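Long-range contacts in D-alanyl-lipoteichoic acid synthetase (Streptococcus pneumoniae, PDB 3BMA), which probably takes part in the D-alanylation of lipoteichoic acid at the cell membrane, a step in building the Gram-positive cell wall: residues K289-F294 against F330-D335; F43-G48 against K100-V105; D277-L282 against R322-S327. The protein carries 1 engineered substitution. All blocks are in the same frame, centred on the assembly; numbering follows the deposited sequence.

Interaction 1 of 3, residues K289-F294 against F330-D335; sequences KVNPIF and FTNIAD
Pro292 O is gripped from two sources: a water donates to it at 2.6 Å, and Asn332 ND2 adds a weak hydrogen bond at 3.4 Å. The same water weakly accepts from Asn332 N, tying the carbonyl to the turn that leads into strand 333-335. That strand is one of the two edge strands, within this chain, of a five-stranded parallel sheet with order 2-1-3-4-5, the arrangement expected of an SGNH-hydrolase-like α/β fold. Between 289-294 and 330-335 the pairing rests on two backbone bonds, Phe294 N to Asn332 O (2.9 Å) and Ala334 N to Phe294 O (2.7 Å), and Ala334 continues it to Ile296. Asn332 centres an inverse gamma turn, and its short amide reaches across the sheet edge to the Pro292 carbonyl. With CG anti to the carbonyl carbon (chi1 -56°), that amide is swung toward Asn291 and Pro292. Asn332 ND2 and Asn291 OD1 come close, but the angle is too poor for a bond; Asn291 ND2 instead donates to Thr372 O and to a second water, which Asn332 ND2 also reaches weakly. On one side of the sheet, Phe294 and Phe330 meet helices 274-287 and 311-326. On the other, helix 355-369 lies against Ile293 and sets Ala363 against Ala334, small residue against small. The Phe294 and Phe330 rings are turned 74° apart, with CE2 of Phe294 3.6 Å from CD1 of Phe330. Flat and wholly apolar, Phe330 also receives the proline ring at its own edge, where Pro292 CG stands 3.7 Å from Phe330 CD1.

Interaction 2 of 3, residues F43-G48 against K100-V105; sequences FVPFFG and KQVVYV
Gln101 meets strand 43-47 through its backbone: its carbonyl oxygen lies 3.4 Å from Val44 CG1 and faces the ring of Pro45, which has no N-H to offer. The side-chain amide turns instead to Arg42 and the Phe367 carbonyl. Val102 comes next, bringing CB within 3.6 Å of Phe47 CE2 at the ring's edge, while its CG1 packs across the pyrrolidine of Pro45. With Val103 the parallel ladder begins: Val103 N bonds Pro45 O at 3.0 Å, almost straight at 177°, and Val103 O accepts from Phe47 N at 2.8 Å. Valine, branched at CB, brings a methyl over a ring close to the backbone: CG1 anti to the backbone N (chi1 173°) leaves Val103 CG2 beside that nitrogen and over the Phe46 ring, 3.8 Å from its centroid, in a CH-pi contact. Tyr104 points to the opposite face, where its CD1 touches Phe47 CB at 3.5 Å and its hydroxyl continues to Ser83. Val105 N then bonds Phe47 O at 3.0 Å, and its CB rests beside CA of Gly48, which has no side chain to keep it away. Gly48 probably corresponds to the glycine opening the Gly-X-Ser block after the first strand of SGNH hydrolases. Strand 72-76 flanks the pair beyond 43-47 and strand 291-296 flanks it beyond 101-105, while helix 355-369 packs over Val44, Phe46, Gln101 and Val103.

Interaction 3 of 3, residues D277-L282 against R322-S327; sequences DLQLVL and RYQLES
Gln324 spans the gap to helix 277-282, its NE2 giving Gln279 OE1 a hydrogen bond of 3.1 Å. With CG anti to the backbone N (chi1 -167°) and an extended chain beyond it, the side chain is long enough to bring its amide across, although the two short helix axes come no closer than 11.4 Å. Gln279 bends at chi2 to meet it. The two amide planes are only 14° apart, and the N-H lies in the carbonyl plane of Gln279, on a lone pair. Glutamine fits this buried place because each end of its amide finds a partner: NE2 also donates to Tyr275 O, OE1 accepts from Trp388 NE1, and the receiving Gln279 uses its own NE2 on Gln328 OE1. Such a network would fix the rotation of both amides.

Leu325 supplies the apolar half of the contact. Leu325 CD2 lies against both methyls of Leu282, 3.8 Å from Leu282 CD2, and the two leucines cross at about a right angle. Leu278, the third of the group, slides past Gln324 in the opposite direction. Its CD2 stands 3.4 Å from Gln324 OE1 and makes a looser approach, 4.5 Å, to Leu325 CD2, so that one methyl meets both the amide and the leucine, while Leu278 CD1 reaches the Tyr104 ring. A wholly apolar leucine suits so buried a place.

The helix directions differ by 24°, and a salt bridge from Arg322 to Asp335 joins the second helix to the strand that follows it. Leu282 and Leu325 both reach Phe294 of the sheet, so this is a pair of roughly parallel helices packed on one face of a parallel sheet, each leading into its next strand, consistent with the flavodoxin-like α/β/α sandwich of the SGNH-hydrolase clan.

In the fold
All three contacts are buried, and together they make one layered unit. Interactions 1 and 2 are neighbouring strand pairs of the same parallel sheet, joined where 101-105 lies beside 291-296; interaction 2 is the more central, and every residue that touches there is buried, whereas interaction 1 is nearer the sheet's margin, with waters and a partly exposed asparagine. Interaction 3 joins the two helices that precede the strands of interaction 1, so it and interaction 1 hold the same pair of helix-strand units at different layers. Backbone bonds dominate between strands, whereas helix contact rests on side chains alone: leucine methyls and one glutamine amide pair. Tyr104 of interaction 2 also touches Leu278 and Val281.

Interaction 1 of 3, residues K289-F294 against F330-D335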
loop_
_atom_site.group_PDB
_atom_site.type_symbol
_atom_site.label_atom_id
_atom_site.label_comp_id
_atom_site.label_asym_id
_atom_site.label_seq_id
_atom_site.Cartn_x
_atom_site.Cartn_y
_atom_site.Cartn_z
ATOM N N LYS C 289 -18.261 5.508 -28.055
ATOM C CA LYS C 289 -18.764 5.355 -29.429
ATOM C C LYS C 289 -20.132 4.673 -29.485
ATOM O O LYS C 289 -20.351 3.790 -30.319
ATOM C CB LYS C 289 -17.766 4.606 -30.338
ATOM C CG LYS C 289 -16.359 5.181 -30.387
ATOM C CD LYS C 289 -15.541 4.491 -31.464
ATOM C CE LYS C 289 -14.057 4.780 -31.307
ATOM N NZ LYS C 289 -13.474 4.090 -30.115
ATOM N N VAL C 290 -21.045 5.063 -28.594
ATOM C CA VAL C 290 -22.392 4.484 -28.644
ATOM C C VAL C 290 -23.265 5.255 -29.637
ATOM O O VAL C 290 -23.051 6.450 -29.867
ATOM C CB VAL C 290 -23.090 4.292 -27.231
ATOM C CG1 VAL C 290 -22.085 4.240 -26.095
ATOM C CG2 VAL C 290 -24.147 5.337 -26.962
ATOM N N ASN C 291 -24.210 4.551 -30.252
ATOM C CA ASN C 291 -25.152 5.154 -31.188
ATOM C C ASN C 291 -26.539 5.185 -30.555
ATOM O O ASN C 291 -27.294 4.219 -30.651
ATOM C CB ASN C 291 -25.163 4.384 -32.514
ATOM C CG ASN C 291 -25.953 5.091 -33.608
ATOM O OD1 ASN C 291 -26.216 6.296 -33.540
ATOM N ND2 ASN C 291 -26.329 4.336 -34.632
ATOM N N PRO C 292 -26.873 6.303 -29.892
ATOM C CA PRO C 292 -28.129 6.431 -29.178
ATOM C C PRO C 292 -29.275 6.936 -30.045
ATOM O O PRO C 292 -29.061 7.736 -30.963
ATOM C CB PRO C 292 -27.803 7.478 -28.110
ATOM C CG PRO C 292 -26.731 8.307 -28.713
ATOM C CD PRO C 292 -26.051 7.521 -29.774
ATOM N N ILE C 293 -30.481 6.455 -29.760
ATOM C CA ILE C 293 -31.683 7.132 -30.231
ATOM C C ILE C 293 -32.351 7.824 -29.043
ATOM O O ILE C 293 -32.651 7.191 -28.033
ATOM C CB ILE C 293 -32.653 6.202 -31.029
ATOM C CG1 ILE C 293 -33.832 7.010 -31.592
ATOM C CG2 ILE C 293 -33.118 5.001 -30.197
ATOM C CD1 ILE C 293 -34.502 6.379 -32.809
ATOM N N PHE C 294 -32.536 9.135 -29.157
ATOM C CA PHE C 294 -33.164 9.926 -28.101
ATOM C C PHE C 294 -34.674 10.046 -28.279
ATOM O O PHE C 294 -35.174 10.195 -29.397
ATOM C CB PHE C 294 -32.517 11.308 -28.000
ATOM C CG PHE C 294 -31.044 11.258 -27.707
ATOM C CD1 PHE C 294 -30.586 11.035 -26.409
ATOM C CD2 PHE C 294 -30.113 11.402 -28.730
ATOM C CE1 PHE C 294 -29.230 10.980 -26.129
ATOM C CE2 PHE C 294 -28.749 11.345 -28.461
ATOM C CZ PHE C 294 -28.308 11.134 -27.159
ATOM N N PHE C 330 -25.474 14.294 -32.663
ATOM C CA PHE C 330 -26.477 13.329 -32.218
ATOM C C PHE C 330 -27.772 13.655 -32.943
ATOM O O PHE C 330 -28.482 14.589 -32.563
ATOM C CB PHE C 330 -26.689 13.401 -30.695
ATOM C CG PHE C 330 -25.488 12.989 -29.881
ATOM C CD1 PHE C 330 -25.302 11.657 -29.518
ATOM C CD2 PHE C 330 -24.559 13.936 -29.456
ATOM C CE1 PHE C 330 -24.193 11.267 -28.762
ATOM C CE2 PHE C 330 -23.450 13.557 -28.699
ATOM C CZ PHE C 330 -23.269 12.222 -28.350
ATOM N N THR C 331 -28.071 12.897 -33.994
ATOM C CA THR C 331 -29.184 13.248 -34.887
ATOM C C THR C 331 -30.302 12.209 -34.925
ATOM O O THR C 331 -31.301 12.398 -35.621
ATOM C CB THR C 331 -28.703 13.560 -36.334
ATOM O OG1 THR C 331 -28.017 12.423 -36.875
ATOM C CG2 THR C 331 -27.777 14.788 -36.364
ATOM N N ASN C 332 -30.130 11.116 -34.186
ATOM C CA ASN C 332 -31.186 10.119 -34.042
ATOM C C ASN C 332 -32.146 10.541 -32.931
ATOM O O ASN C 332 -32.010 10.118 -31.787
ATOM C CB ASN C 332 -30.605 8.730 -33.738
ATOM C CG ASN C 332 -29.594 8.263 -34.772
ATOM O OD1 ASN C 332 -29.777 8.449 -35.975
ATOM N ND2 ASN C 332 -28.524 7.629 -34.300
ATOM N N ILE C 333 -33.106 11.395 -33.272
ATOM C CA ILE C 333 -34.040 11.941 -32.289
ATOM C C ILE C 333 -35.474 11.611 -32.669
ATOM O O ILE C 333 -35.982 12.096 -33.684
ATOM C CB ILE C 333 -33.912 13.481 -32.161
ATOM C CG1 ILE C 333 -32.464 13.900 -31.904
ATOM C CG2 ILE C 333 -34.833 14.002 -31.068
ATOM C CD1 ILE C 333 -32.218 15.374 -32.085
ATOM N N ALA C 334 -36.118 10.783 -31.850
ATOM C CA ALA C 334 -37.542 10.499 -31.990
ATOM C C ALA C 334 -38.350 11.499 -31.156
ATOM O O ALA C 334 -38.650 11.265 -29.984
ATOM C CB ALA C 334 -37.848 9.066 -31.586
ATOM N N ASP C 335 -38.686 12.621 -31.788
ATOM C CA ASP C 335 -39.369 13.738 -31.150
ATOM C C ASP C 335 -40.886 13.542 -31.194
ATOM O O ASP C 335 -41.485 13.495 -32.267
ATOM C CB ASP C 335 -38.970 15.030 -31.869
ATOM C CG ASP C 335 -39.352 16.287 -31.107
ATOM O OD1 ASP C 335 -38.761 17.347 -31.408
ATOM O OD2 ASP C 335 -40.229 16.233 -30.221
HETATM O O HOH W 1 -26.690 6.527 -37.061
HETATM O O HOH W 2 -27.967 9.933 -31.900
#

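Interaction 2 of 3, residues F43-G48 against K100-V105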
loop_
_atom_site.group_PDB
_atom_site.type_symbol
_atom_site.label_atom_id
_atom_site.label_comp_id
_atom_site.label_asym_id
_atom_site.label_seq_id
_atom_site.Cartn_x
_atom_site.Cartn_y
_atom_site.Cartn_z
ATOM N N PHE C 43 -29.056 -7.860 -25.578
ATOM C CA PHE C 43 -29.777 -6.970 -24.688
ATOM C C PHE C 43 -29.354 -5.534 -24.977
ATOM O O PHE C 43 -28.169 -5.255 -25.177
ATOM C CB PHE C 43 -29.550 -7.343 -23.218
ATOM C CG PHE C 43 -30.388 -8.507 -22.750
ATOM C CD1 PHE C 43 -31.657 -8.301 -22.217
ATOM C CD2 PHE C 43 -29.904 -9.813 -22.834
ATOM C CE1 PHE C 43 -32.440 -9.384 -21.787
ATOM C CE2 PHE C 43 -30.678 -10.898 -22.400
ATOM C CZ PHE C 43 -31.944 -10.684 -21.881
ATOM N N VAL C 44 -30.334 -4.637 -25.022
ATOM C CA VAL C 44 -30.114 -3.239 -25.381
ATOM C C VAL C 44 -30.471 -2.354 -24.190
ATOM O O VAL C 44 -31.580 -2.456 -23.658
ATOM C CB VAL C 44 -30.964 -2.824 -26.617
ATOM C CG1 VAL C 44 -30.693 -1.370 -27.015
ATOM C CG2 VAL C 44 -30.685 -3.736 -27.789
ATOM N N PRO C 45 -29.527 -1.494 -23.757
ATOM C CA PRO C 45 -29.792 -0.556 -22.673
ATOM C C PRO C 45 -30.900 0.430 -23.031
ATOM O O PRO C 45 -30.777 1.187 -24.000
ATOM C CB PRO C 45 -28.453 0.180 -22.514
ATOM C CG PRO C 45 -27.444 -0.727 -23.096
ATOM C CD PRO C 45 -28.142 -1.367 -24.249
ATOM N N PHE C 46 -31.983 0.391 -22.258
ATOM C CA PHE C 46 -33.076 1.349 -22.381
ATOM C C PHE C 46 -33.053 2.294 -21.182
ATOM O O PHE C 46 -33.653 2.008 -20.145
ATOM C CB PHE C 46 -34.423 0.623 -22.461
ATOM C CG PHE C 46 -34.839 0.225 -23.862
ATOM C CD1 PHE C 46 -33.956 -0.427 -24.724
ATOM C CD2 PHE C 46 -36.136 0.472 -24.301
ATOM C CE1 PHE C 46 -34.355 -0.806 -26.006
ATOM C CE2 PHE C 46 -36.546 0.093 -25.581
ATOM C CZ PHE C 46 -35.655 -0.547 -26.433
ATOM N N PHE C 47 -32.350 3.415 -21.329
ATOM C CA PHE C 47 -32.253 4.417 -20.273
ATOM C C PHE C 47 -33.475 5.328 -20.224
ATOM O O PHE C 47 -33.918 5.837 -21.253
ATOM C CB PHE C 47 -31.029 5.309 -20.477
ATOM C CG PHE C 47 -29.732 4.571 -20.618
ATOM C CD1 PHE C 47 -29.074 4.071 -19.503
ATOM C CD2 PHE C 47 -29.139 4.424 -21.861
ATOM C CE1 PHE C 47 -27.861 3.410 -19.622
ATOM C CE2 PHE C 47 -27.921 3.761 -21.993
ATOM C CZ PHE C 47 -27.283 3.249 -20.871
ATOM N N GLY C 48 -33.987 5.556 -19.016
ATOM C CA GLY C 48 -35.057 6.528 -18.773
ATOM C C GLY C 48 -35.308 6.722 -17.285
ATOM O O GLY C 48 -34.456 6.384 -16.463
ATOM N N LYS C 100 -21.947 0.372 -29.238
ATOM C CA LYS C 100 -23.277 -0.219 -29.157
ATOM C C LYS C 100 -24.431 0.767 -29.318
ATOM O O LYS C 100 -24.248 1.972 -29.234
ATOM C CB LYS C 100 -23.416 -1.043 -27.873
ATOM C CG LYS C 100 -23.353 -2.535 -28.145
ATOM C CD LYS C 100 -22.402 -3.256 -27.221
ATOM C CE LYS C 100 -22.126 -4.658 -27.744
ATOM N NZ LYS C 100 -21.030 -5.326 -26.993
ATOM N N GLN C 101 -25.620 0.237 -29.586
ATOM C CA GLN C 101 -26.813 1.068 -29.681
ATOM C C GLN C 101 -27.538 1.122 -28.341
ATOM O O GLN C 101 -27.649 0.106 -27.648
ATOM C CB GLN C 101 -27.752 0.547 -30.769
ATOM C CG GLN C 101 -27.263 0.782 -32.191
ATOM C CD GLN C 101 -28.281 0.351 -33.235
ATOM O OE1 GLN C 101 -28.880 -0.720 -33.135
ATOM N NE2 GLN C 101 -28.476 1.188 -34.246
ATOM N N VAL C 102 -28.007 2.316 -27.971
ATOM C CA VAL C 102 -28.848 2.497 -26.777
ATOM C C VAL C 102 -30.111 3.334 -27.072
ATOM O O VAL C 102 -30.207 3.989 -28.115
ATOM C CB VAL C 102 -28.069 3.127 -25.568
ATOM C CG1 VAL C 102 -26.749 2.396 -25.282
ATOM C CG2 VAL C 102 -27.823 4.605 -25.775
ATOM N N VAL C 103 -31.075 3.280 -26.150
ATOM C CA VAL C 103 -32.240 4.171 -26.151
ATOM C C VAL C 103 -32.126 5.086 -24.934
ATOM O O VAL C 103 -31.954 4.613 -23.812
ATOM C CB VAL C 103 -33.577 3.380 -26.087
ATOM C CG1 VAL C 103 -34.767 4.322 -25.903
ATOM C CG2 VAL C 103 -33.760 2.542 -27.330
ATOM N N TYR C 104 -32.204 6.393 -25.159
ATOM C CA TYR C 104 -32.107 7.360 -24.075
ATOM C C TYR C 104 -33.281 8.335 -24.107
ATOM O O TYR C 104 -33.358 9.188 -24.985
ATOM C CB TYR C 104 -30.770 8.109 -24.151
ATOM C CG TYR C 104 -30.399 8.833 -22.880
ATOM C CD1 TYR C 104 -29.704 8.178 -21.866
ATOM C CD2 TYR C 104 -30.738 10.170 -22.689
ATOM C CE1 TYR C 104 -29.365 8.828 -20.692
ATOM C CE2 TYR C 104 -30.404 10.832 -21.517
ATOM C CZ TYR C 104 -29.714 10.153 -20.526
ATOM O OH TYR C 104 -29.383 10.795 -19.362
ATOM N N VAL C 105 -34.195 8.194 -23.151
ATOM C CA VAL C 105 -35.306 9.131 -22.980
ATOM C C VAL C 105 -34.788 10.457 -22.421
ATOM O O VAL C 105 -33.979 10.460 -21.498
ATOM C CB VAL C 105 -36.385 8.530 -22.052
ATOM C CG1 VAL C 105 -37.418 9.575 -21.629
ATOM C CG2 VAL C 105 -37.063 7.362 -22.738
#

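Interaction 3 of 3, residues D277-L282 against R322-S327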
loop_
_atom_site.group_PDB
_atom_site.type_symbol
_atom_site.label_atom_id
_atom_site.label_comp_id
_atom_site.label_asym_id
_atom_site.label_seq_id
_atom_site.Cartn_x
_atom_site.Cartn_y
_atom_site.Cartn_z
ATOM N N ASP C 277 -25.880 18.342 -16.874
ATOM C CA ASP C 277 -25.861 16.919 -16.517
ATOM C C ASP C 277 -25.983 16.059 -17.764
ATOM O O ASP C 277 -25.381 14.990 -17.838
ATOM C CB ASP C 277 -26.991 16.556 -15.540
ATOM C CG ASP C 277 -26.787 17.124 -14.137
ATOM O OD1 ASP C 277 -25.716 17.702 -13.849
ATOM O OD2 ASP C 277 -27.721 16.990 -13.311
ATOM N N LEU C 278 -26.774 16.528 -18.732
ATOM C CA LEU C 278 -26.950 15.848 -20.026
ATOM C C LEU C 278 -25.636 15.777 -20.798
ATOM O O LEU C 278 -25.350 14.774 -21.445
ATOM C CB LEU C 278 -28.035 16.537 -20.868
ATOM C CG LEU C 278 -28.293 16.083 -22.314
ATOM C CD1 LEU C 278 -28.901 14.681 -22.371
ATOM C CD2 LEU C 278 -29.179 17.087 -23.033
ATOM N N GLN C 279 -24.831 16.830 -20.689
ATOM C CA GLN C 279 -23.514 16.881 -21.313
ATOM C C GLN C 279 -22.532 15.813 -20.800
ATOM O O GLN C 279 -21.603 15.440 -21.509
ATOM C CB GLN C 279 -22.928 18.294 -21.177
ATOM C CG GLN C 279 -21.732 18.598 -22.082
ATOM C CD GLN C 279 -21.990 18.326 -23.558
ATOM O OE1 GLN C 279 -23.113 18.461 -24.050
ATOM N NE2 GLN C 279 -20.938 17.945 -24.272
ATOM N N LEU C 280 -22.742 15.321 -19.580
ATOM C CA LEU C 280 -21.952 14.207 -19.049
ATOM C C LEU C 280 -22.237 12.925 -19.810
ATOM O O LEU C 280 -21.316 12.218 -20.215
ATOM C CB LEU C 280 -22.237 13.995 -17.563
ATOM C CG LEU C 280 -21.676 15.042 -16.603
ATOM C CD1 LEU C 280 -22.230 14.820 -15.226
ATOM C CD2 LEU C 280 -20.165 14.974 -16.578
ATOM N N VAL C 281 -23.522 12.638 -19.985
ATOM C CA VAL C 281 -23.991 11.479 -20.732
ATOM C C VAL C 281 -23.480 11.496 -22.183
ATOM O O VAL C 281 -22.892 10.514 -22.642
ATOM C CB VAL C 281 -25.539 11.396 -20.669
ATOM C CG1 VAL C 281 -26.109 10.486 -21.747
ATOM C CG2 VAL C 281 -25.988 10.937 -19.289
ATOM N N LEU C 282 -23.670 12.624 -22.874
ATOM C CA LEU C 282 -23.278 12.777 -24.281
ATOM C C LEU C 282 -21.783 12.588 -24.493
ATOM O O LEU C 282 -21.373 11.985 -25.488
ATOM C CB LEU C 282 -23.720 14.140 -24.834
ATOM C CG LEU C 282 -25.220 14.466 -24.780
ATOM C CD1 LEU C 282 -25.502 15.850 -25.333
ATOM C CD2 LEU C 282 -26.057 13.418 -25.500
ATOM N N ARG C 322 -32.621 19.739 -28.545
ATOM C CA ARG C 322 -32.239 19.295 -29.884
ATOM C C ARG C 322 -30.960 19.956 -30.387
ATOM O O ARG C 322 -30.162 19.310 -31.055
ATOM C CB ARG C 322 -33.375 19.530 -30.878
ATOM C CG ARG C 322 -34.542 18.538 -30.780
ATOM C CD ARG C 322 -35.490 18.718 -31.959
ATOM N NE ARG C 322 -34.888 18.247 -33.206
ATOM C CZ ARG C 322 -35.381 17.275 -33.969
ATOM N NH1 ARG C 322 -36.513 16.671 -33.644
ATOM N NH2 ARG C 322 -34.749 16.916 -35.075
ATOM N N TYR C 323 -30.758 21.228 -30.050
ATOM C CA TYR C 323 -29.534 21.929 -30.434
ATOM C C TYR C 323 -28.293 21.328 -29.780
ATOM O O TYR C 323 -27.276 21.148 -30.442
ATOM C CB TYR C 323 -29.617 23.426 -30.140
ATOM C CG TYR C 323 -28.361 24.173 -30.541
ATOM C CD1 TYR C 323 -28.074 24.423 -31.887
ATOM C CD2 TYR C 323 -27.450 24.616 -29.580
ATOM C CE1 TYR C 323 -26.919 25.094 -32.263
ATOM C CE2 TYR C 323 -26.289 25.291 -29.946
ATOM C CZ TYR C 323 -26.032 25.528 -31.288
ATOM O OH TYR C 323 -24.888 26.193 -31.655
ATOM N N GLN C 324 -28.390 21.016 -28.488
ATOM C CA GLN C 324 -27.294 20.393 -27.741
ATOM C C GLN C 324 -26.909 19.039 -28.337
ATOM O O GLN C 324 -25.726 18.716 -28.454
ATOM C CB GLN C 324 -27.671 20.235 -26.266
ATOM C CG GLN C 324 -26.489 19.885 -25.361
ATOM C CD GLN C 324 -26.823 19.940 -23.881
ATOM O OE1 GLN C 324 -27.955 20.237 -23.489
ATOM N NE2 GLN C 324 -25.830 19.655 -23.049
ATOM N N LEU C 325 -27.917 18.265 -28.727
ATOM C CA LEU C 325 -27.702 16.974 -29.367
ATOM C C LEU C 325 -27.128 17.135 -30.775
ATOM O O LEU C 325 -26.027 16.657 -31.054
ATOM C CB LEU C 325 -29.005 16.170 -29.420
ATOM C CG LEU C 325 -29.811 15.926 -28.141
ATOM C CD1 LEU C 325 -31.057 15.106 -28.451
ATOM C CD2 LEU C 325 -28.972 15.239 -27.076
ATOM N N GLU C 326 -27.866 17.837 -31.636
ATOM C CA GLU C 326 -27.561 17.907 -33.070
ATOM C C GLU C 326 -26.312 18.697 -33.445
ATOM O O GLU C 326 -25.639 18.343 -34.413
ATOM C CB GLU C 326 -28.769 18.404 -33.864
ATOM C CG GLU C 326 -29.828 17.337 -34.048
ATOM C CD GLU C 326 -31.109 17.856 -34.666
ATOM O OE1 GLU C 326 -31.700 18.815 -34.124
ATOM O OE2 GLU C 326 -31.536 17.285 -35.691
ATOM N N SER C 327 -25.988 19.743 -32.684
ATOM C CA SER C 327 -24.777 20.528 -32.955
ATOM C C SER C 327 -23.506 19.764 -32.597
ATOM O O SER C 327 -22.401 20.187 -32.934
ATOM C CB SER C 327 -24.803 21.883 -32.239
ATOM O OG SER C 327 -24.623 21.737 -30.843
#